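Local coordinates for protein nigritoxine (PDB 5M41) that is a toxin of Vibrio nigripulchritudo that acts on crustaceans and insects, at residues 286-297 with 339-349. Sequence-based numbering, arbitrary orientation.
Sequences WIDSGTQLLMSA and GKIVAKLSKVS
K344 reaches out from strand 340-348 with an extended chain, CG anti to the backbone N (chi1 -167°). NZ donates to OE1 of Q292 over 3.0 Å, lying in the plane of that amide, while OD1 of D288 comes up beside the CE-NZ end, 3.1 Å from CE and 3.4 Å from NZ, a mainly electrostatic salt bridge. The other carboxylate oxygen of D288, OD2, is joined to OG of S346 through a water. The backbones pair as two antiparallel ladders on one long strand. I287 and K347 exchange N-H...O bonds in the first; L293 with A343 and M295 with I341 do so in the second, where L293 N to A343 O is 2.8 Å and almost straight (174°). The register slips by two residues between D288 and L293, where the chain leaves the ladder, and a second water links T291 O to L345 N. In this antiparallel sheet, strand 328-336 pairs with the other edge of 340-348. At one end the W286 indole brings CZ3 to 3.6 Å from V348 CB, with V348 CG2 over one ring face and K347 O at the ring edge. Toward the other end, M295 bends at chi3 (-78°) and sets CE 3.9 Å from A343 CB. Farther out, R449 of helix 444-457 forms a salt bridge with D288 OD2, V450 O accepts from Q292 NE2, and P439 O receives the W286 NE1 hydrogen.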
ATOM      1  N   TRP A 286      -2.947   5.699 -11.715  1.00 46.08           N
ATOM      2  CA  TRP A 286      -2.639   6.841 -10.848  1.00 45.71           C
ATOM      3  C   TRP A 286      -1.656   7.831 -11.426  1.00 49.41           C
ATOM      4  O   TRP A 286      -0.680   7.442 -12.059  1.00 48.84           O
ATOM      5  CB  TRP A 286      -2.144   6.321  -9.502  1.00 42.10           C
ATOM      6  CG  TRP A 286      -3.197   5.458  -8.828  1.00 41.50           C
ATOM      7  CD1 TRP A 286      -3.185   4.083  -8.640  1.00 41.25           C
ATOM      8  CD2 TRP A 286      -4.501   5.902  -8.294  1.00 39.75           C
ATOM      9  NE1 TRP A 286      -4.319   3.663  -7.996  1.00 38.88           N
ATOM     10  CE2 TRP A 286      -5.154   4.705  -7.766  1.00 39.33           C
ATOM     11  CE3 TRP A 286      -5.140   7.133  -8.167  1.00 38.86           C
ATOM     12  CZ2 TRP A 286      -6.407   4.757  -7.167  1.00 38.80           C
ATOM     13  CZ3 TRP A 286      -6.398   7.179  -7.558  1.00 38.97           C
ATOM     14  CH2 TRP A 286      -7.018   6.018  -7.067  1.00 37.27           C
ATOM     15  N   ILE A 287      -1.926   9.121 -11.208  1.00 50.61           N
ATOM     16  CA  ILE A 287      -1.060  10.204 -11.653  1.00 55.21           C
ATOM     17  C   ILE A 287      -0.430  10.822 -10.411  1.00 56.19           C
ATOM     18  O   ILE A 287      -1.138  11.301  -9.530  1.00 53.98           O
ATOM     19  CB  ILE A 287      -1.854  11.336 -12.362  1.00 56.80           C
ATOM     20  CG1 ILE A 287      -2.568  10.819 -13.604  1.00 59.39           C
ATOM     21  CG2 ILE A 287      -0.946  12.536 -12.698  1.00 58.58           C
ATOM     22  CD1 ILE A 287      -3.773  11.667 -13.990  1.00 60.97           C
ATOM     23  N   ASP A 288       0.895  10.837 -10.363  1.00 60.99           N
ATOM     24  CA  ASP A 288       1.630  11.490  -9.282  1.00 66.69           C
ATOM     25  C   ASP A 288       1.208  12.936  -9.071  1.00 70.27           C
ATOM     26  O   ASP A 288       0.916  13.653 -10.031  1.00 71.04           O
ATOM     27  CB  ASP A 288       3.132  11.451  -9.575  1.00 67.92           C
ATOM     28  CG  ASP A 288       3.838  10.322  -8.840  1.00 69.33           C
ATOM     29  OD1 ASP A 288       4.975  10.568  -8.401  1.00 68.79           O
ATOM     30  OD2 ASP A 288       3.270   9.206  -8.688  1.00 59.51           O
ATOM     31  N   SER A 289       1.163  13.353  -7.810  1.00 72.93           N
ATOM     32  CA  SER A 289       1.093  14.766  -7.494  1.00 77.66           C
ATOM     33  C   SER A 289       2.443  15.449  -7.820  1.00 84.47           C
ATOM     34  O   SER A 289       2.491  16.620  -8.216  1.00 91.65           O
ATOM     35  CB  SER A 289       0.754  14.965  -6.023  1.00 70.70           C
ATOM     36  OG  SER A 289       0.895  16.335  -5.700  1.00 77.40           O
ATOM     37  N   GLY A 290       3.534  14.699  -7.659  1.00 81.59           N
ATOM     38  CA  GLY A 290       4.869  15.253  -7.726  1.00 79.39           C
ATOM     39  C   GLY A 290       5.412  15.744  -6.387  1.00 79.17           C
ATOM     40  O   GLY A 290       6.565  16.165  -6.327  1.00 76.27           O
ATOM     41  N   THR A 291       4.593  15.703  -5.325  1.00 72.04           N
ATOM     42  CA  THR A 291       5.031  16.128  -3.973  1.00 67.94           C
ATOM     43  C   THR A 291       4.826  15.017  -2.920  1.00 62.47           C
ATOM     44  O   THR A 291       3.941  14.189  -3.088  1.00 62.16           O
ATOM     45  CB  THR A 291       4.347  17.445  -3.555  1.00 70.37           C
ATOM     46  OG1 THR A 291       4.698  17.769  -2.202  1.00 72.02           O
ATOM     47  CG2 THR A 291       2.857  17.356  -3.690  1.00 66.03           C
ATOM     48  N   GLN A 292       5.651  14.968  -1.869  1.00 55.37           N
ATOM     49  CA  GLN A 292       5.643  13.821  -0.942  1.00 50.92           C
ATOM     50  C   GLN A 292       6.021  14.215   0.479  1.00 50.98           C
ATOM     51  O   GLN A 292       6.698  15.210   0.664  1.00 49.13           O
ATOM     52  CB  GLN A 292       6.579  12.718  -1.444  1.00 47.96           C
ATOM     53  CG  GLN A 292       8.082  12.962  -1.225  1.00 48.60           C
ATOM     54  CD  GLN A 292       8.912  12.032  -2.098  1.00 48.09           C
ATOM     55  OE1 GLN A 292       8.451  11.582  -3.146  1.00 51.43           O
ATOM     56  NE2 GLN A 292      10.115  11.725  -1.665  1.00 47.13           N
ATOM     57  N   LEU A 293       5.595  13.433   1.472  1.00 48.15           N
ATOM     58  CA  LEU A 293       6.019  13.669   2.863  1.00 47.88           C
ATOM     59  C   LEU A 293       6.707  12.443   3.445  1.00 48.02           C
ATOM     60  O   LEU A 293       6.068  11.412   3.670  1.00 46.15           O
ATOM     61  CB  LEU A 293       4.841  14.094   3.751  1.00 48.01           C
ATOM     62  CG  LEU A 293       5.024  14.358   5.254  1.00 49.53           C
ATOM     63  CD1 LEU A 293       6.048  15.458   5.542  1.00 52.91           C
ATOM     64  CD2 LEU A 293       3.676  14.733   5.859  1.00 50.87           C
ATOM     65  N   LEU A 294       8.009  12.563   3.690  1.00 47.35           N
ATOM     66  CA  LEU A 294       8.803  11.458   4.215  1.00 48.58           C
ATOM     67  C   LEU A 294       8.811  11.561   5.726  1.00 48.06           C
ATOM     68  O   LEU A 294       9.097  12.623   6.263  1.00 51.68           O
ATOM     69  CB  LEU A 294      10.248  11.519   3.684  1.00 51.71           C
ATOM     70  CG  LEU A 294      11.107  10.305   4.083  1.00 49.77           C
ATOM     71  CD1 LEU A 294      10.471   8.978   3.661  1.00 47.10           C
ATOM     72  CD2 LEU A 294      12.529  10.421   3.561  1.00 49.55           C
ATOM     73  N   MET A 295       8.502  10.468   6.417  1.00 46.42           N
ATOM     74  CA  MET A 295       8.438  10.492   7.876  1.00 48.35           C
ATOM     75  C   MET A 295       9.081   9.245   8.460  1.00 50.58           C
ATOM     76  O   MET A 295       9.291   8.253   7.753  1.00 48.35           O
ATOM     77  CB  MET A 295       6.983  10.545   8.335  1.00 47.36           C
ATOM     78  CG  MET A 295       6.219  11.772   7.875  1.00 49.40           C
ATOM     79  SD  MET A 295       4.440  11.593   8.113  1.00 50.96           S
ATOM     80  CE  MET A 295       3.948  10.556   6.743  1.00 46.36           C
ATOM     81  N   SER A 296       9.358   9.289   9.757  1.00 50.97           N
ATOM     82  CA  SER A 296       9.882   8.138  10.470  1.00 54.74           C
ATOM     83  C   SER A 296       8.723   7.271  10.941  1.00 53.55           C
ATOM     84  O   SER A 296       7.728   7.785  11.430  1.00 55.06           O
ATOM     85  CB  SER A 296      10.706   8.599  11.676  1.00 57.66           C
ATOM     86  OG  SER A 296      11.145   7.484  12.435  1.00 59.96           O
ATOM     87  N   ALA A 297       8.845   5.958  10.782  1.00 53.78           N
ATOM     88  CA  ALA A 297       7.828   5.038  11.286  1.00 56.72           C
ATOM     89  C   ALA A 297       8.210   4.464  12.659  1.00 58.49           C
ATOM     90  O   ALA A 297       7.512   3.610  13.187  1.00 58.97           O
ATOM     91  CB  ALA A 297       7.558   3.919  10.281  1.00 53.33           C
ATOM     92  N   GLY A 339      13.044   1.924   7.997  1.00 47.48           N
ATOM     93  CA  GLY A 339      12.000   2.232   8.966  1.00 48.59           C
ATOM     94  C   GLY A 339      11.307   3.561   8.745  1.00 45.83           C
ATOM     95  O   GLY A 339      10.845   4.179   9.700  1.00 46.97           O
ATOM     96  N   LYS A 340      11.232   3.999   7.492  1.00 45.49           N
ATOM     97  CA  LYS A 340      10.508   5.219   7.151  1.00 46.10           C
ATOM     98  C   LYS A 340       9.197   4.900   6.429  1.00 45.52           C
ATOM     99  O   LYS A 340       8.976   3.748   6.011  1.00 45.32           O
ATOM    100  CB  LYS A 340      11.374   6.145   6.303  1.00 48.54           C
ATOM    101  CG  LYS A 340      12.536   6.776   7.069  1.00 54.45           C
ATOM    102  CD  LYS A 340      13.558   7.386   6.119  1.00 59.79           C
ATOM    103  CE  LYS A 340      14.792   7.905   6.867  1.00 64.74           C
ATOM    104  NZ  LYS A 340      14.450   8.989   7.839  1.00 67.83           N
ATOM    105  N   ILE A 341       8.336   5.913   6.313  1.00 43.01           N
ATOM    106  CA  ILE A 341       7.091   5.841   5.539  1.00 43.45           C
ATOM    107  C   ILE A 341       6.956   7.131   4.748  1.00 41.91           C
ATOM    108  O   ILE A 341       7.173   8.207   5.281  1.00 41.76           O
ATOM    109  CB  ILE A 341       5.832   5.692   6.427  1.00 45.63           C
ATOM    110  CG1 ILE A 341       5.755   4.285   6.992  1.00 49.60           C
ATOM    111  CG2 ILE A 341       4.559   5.891   5.597  1.00 45.79           C
ATOM    112  CD1 ILE A 341       4.531   4.042   7.861  1.00 53.88           C
ATOM    113  N   VAL A 342       6.619   7.017   3.468  1.00 41.48           N
ATOM    114  CA  VAL A 342       6.306   8.193   2.673  1.00 41.54           C
ATOM    115  C   VAL A 342       4.784   8.278   2.473  1.00 40.86           C
ATOM    116  O   VAL A 342       4.133   7.264   2.189  1.00 39.65           O
ATOM    117  CB  VAL A 342       7.095   8.219   1.335  1.00 41.73           C
ATOM    118  CG1 VAL A 342       6.676   7.087   0.408  1.00 41.22           C
ATOM    119  CG2 VAL A 342       6.974   9.573   0.642  1.00 41.77           C
ATOM    120  N   ALA A 343       4.222   9.469   2.679  1.00 38.52           N
ATOM    121  CA  ALA A 343       2.849   9.746   2.260  1.00 39.59           C
ATOM    122  C   ALA A 343       2.931  10.491   0.943  1.00 40.88           C
ATOM    123  O   ALA A 343       3.765  11.395   0.784  1.00 38.94           O
ATOM    124  CB  ALA A 343       2.117  10.592   3.286  1.00 39.72           C
ATOM    125  N   LYS A 344       2.078  10.097   0.005  1.00 39.60           N
ATOM    126  CA  LYS A 344       2.041  10.693  -1.309  1.00 41.59           C
ATOM    127  C   LYS A 344       0.645  10.527  -1.883  1.00 41.73           C
ATOM    128  O   LYS A 344       0.085   9.430  -1.819  1.00 41.00           O
ATOM    129  CB  LYS A 344       3.060   9.989  -2.218  1.00 43.15           C
ATOM    130  CG  LYS A 344       3.344  10.702  -3.527  1.00 48.75           C
ATOM    131  CD  LYS A 344       4.716  10.320  -4.105  1.00 49.60           C
ATOM    132  CE  LYS A 344       5.074  11.186  -5.327  1.00 50.76           C
ATOM    133  NZ  LYS A 344       6.569  11.364  -5.450  1.00 56.49           N
ATOM    134  N   LEU A 345       0.106  11.603  -2.462  1.00 41.74           N
ATOM    135  CA  LEU A 345      -1.223  11.612  -3.072  1.00 42.24           C
ATOM    136  C   LEU A 345      -1.076  11.404  -4.560  1.00 45.08           C
ATOM    137  O   LEU A 345      -0.111  11.905  -5.163  1.00 42.14           O
ATOM    138  CB  LEU A 345      -1.905  12.972  -2.885  1.00 43.41           C
ATOM    139  CG  LEU A 345      -2.133  13.399  -1.446  1.00 45.76           C
ATOM    140  CD1 LEU A 345      -2.577  14.852  -1.413  1.00 48.46           C
ATOM    141  CD2 LEU A 345      -3.162  12.489  -0.779  1.00 44.80           C
ATOM    142  N   SER A 346      -2.030  10.668  -5.139  1.00 42.01           N
ATOM    143  CA  SER A 346      -2.141  10.531  -6.574  1.00 43.60           C
ATOM    144  C   SER A 346      -3.578  10.829  -6.926  1.00 46.14           C
ATOM    145  O   SER A 346      -4.486  10.510  -6.168  1.00 46.89           O
ATOM    146  CB  SER A 346      -1.817   9.113  -7.037  1.00 42.91           C
ATOM    147  OG  SER A 346      -0.474   8.737  -6.781  1.00 43.06           O
ATOM    148  N   LYS A 347      -3.778  11.434  -8.083  1.00 47.62           N
ATOM    149  CA  LYS A 347      -5.095  11.645  -8.622  1.00 49.54           C
ATOM    150  C   LYS A 347      -5.328  10.508  -9.609  1.00 48.62           C
ATOM    151  O   LYS A 347      -4.383  10.008 -10.218  1.00 46.24           O
ATOM    152  CB  LYS A 347      -5.146  12.997  -9.337  1.00 56.26           C
ATOM    153  CG  LYS A 347      -6.546  13.582  -9.431  1.00 64.38           C
ATOM    154  CD  LYS A 347      -6.620  14.788 -10.366  1.00 72.86           C
ATOM    155  CE  LYS A 347      -5.669  15.908  -9.954  1.00 74.45           C
ATOM    156  NZ  LYS A 347      -5.859  17.112 -10.814  1.00 82.42           N
ATOM    157  N   VAL A 348      -6.580  10.090  -9.751  1.00 47.18           N
ATOM    158  CA  VAL A 348      -6.916   8.990 -10.633  1.00 49.38           C
ATOM    159  C   VAL A 348      -6.761   9.447 -12.071  1.00 53.31           C
ATOM    160  O   VAL A 348      -7.063  10.600 -12.392  1.00 56.60           O
ATOM    161  CB  VAL A 348      -8.343   8.405 -10.335  1.00 51.42           C
ATOM    162  CG1 VAL A 348      -9.458   9.368 -10.734  1.00 52.24           C
ATOM    163  CG2 VAL A 348      -8.519   7.061 -11.010  1.00 50.16           C
ATOM    164  N   SER A 349      -6.230   8.580 -12.927  1.00 52.25           N
ATOM    165  CA  SER A 349      -6.205   8.911 -14.324  1.00 59.47           C
ATOM    166  C   SER A 349      -7.620   8.853 -14.896  1.00 63.55           C
ATOM    167  O   SER A 349      -8.288   7.839 -14.785  1.00 63.06           O
ATOM    168  CB  SER A 349      -5.295   7.980 -15.103  1.00 58.32           C
ATOM    169  OG  SER A 349      -5.527   8.228 -16.478  1.00 61.47           O
TER
HETATM  170  O   HOH W   1       0.999   7.898  -8.602  1.00 31.97           O
HETATM  171  O   HOH W   2       1.494  14.105  -2.620  1.00 40.27           O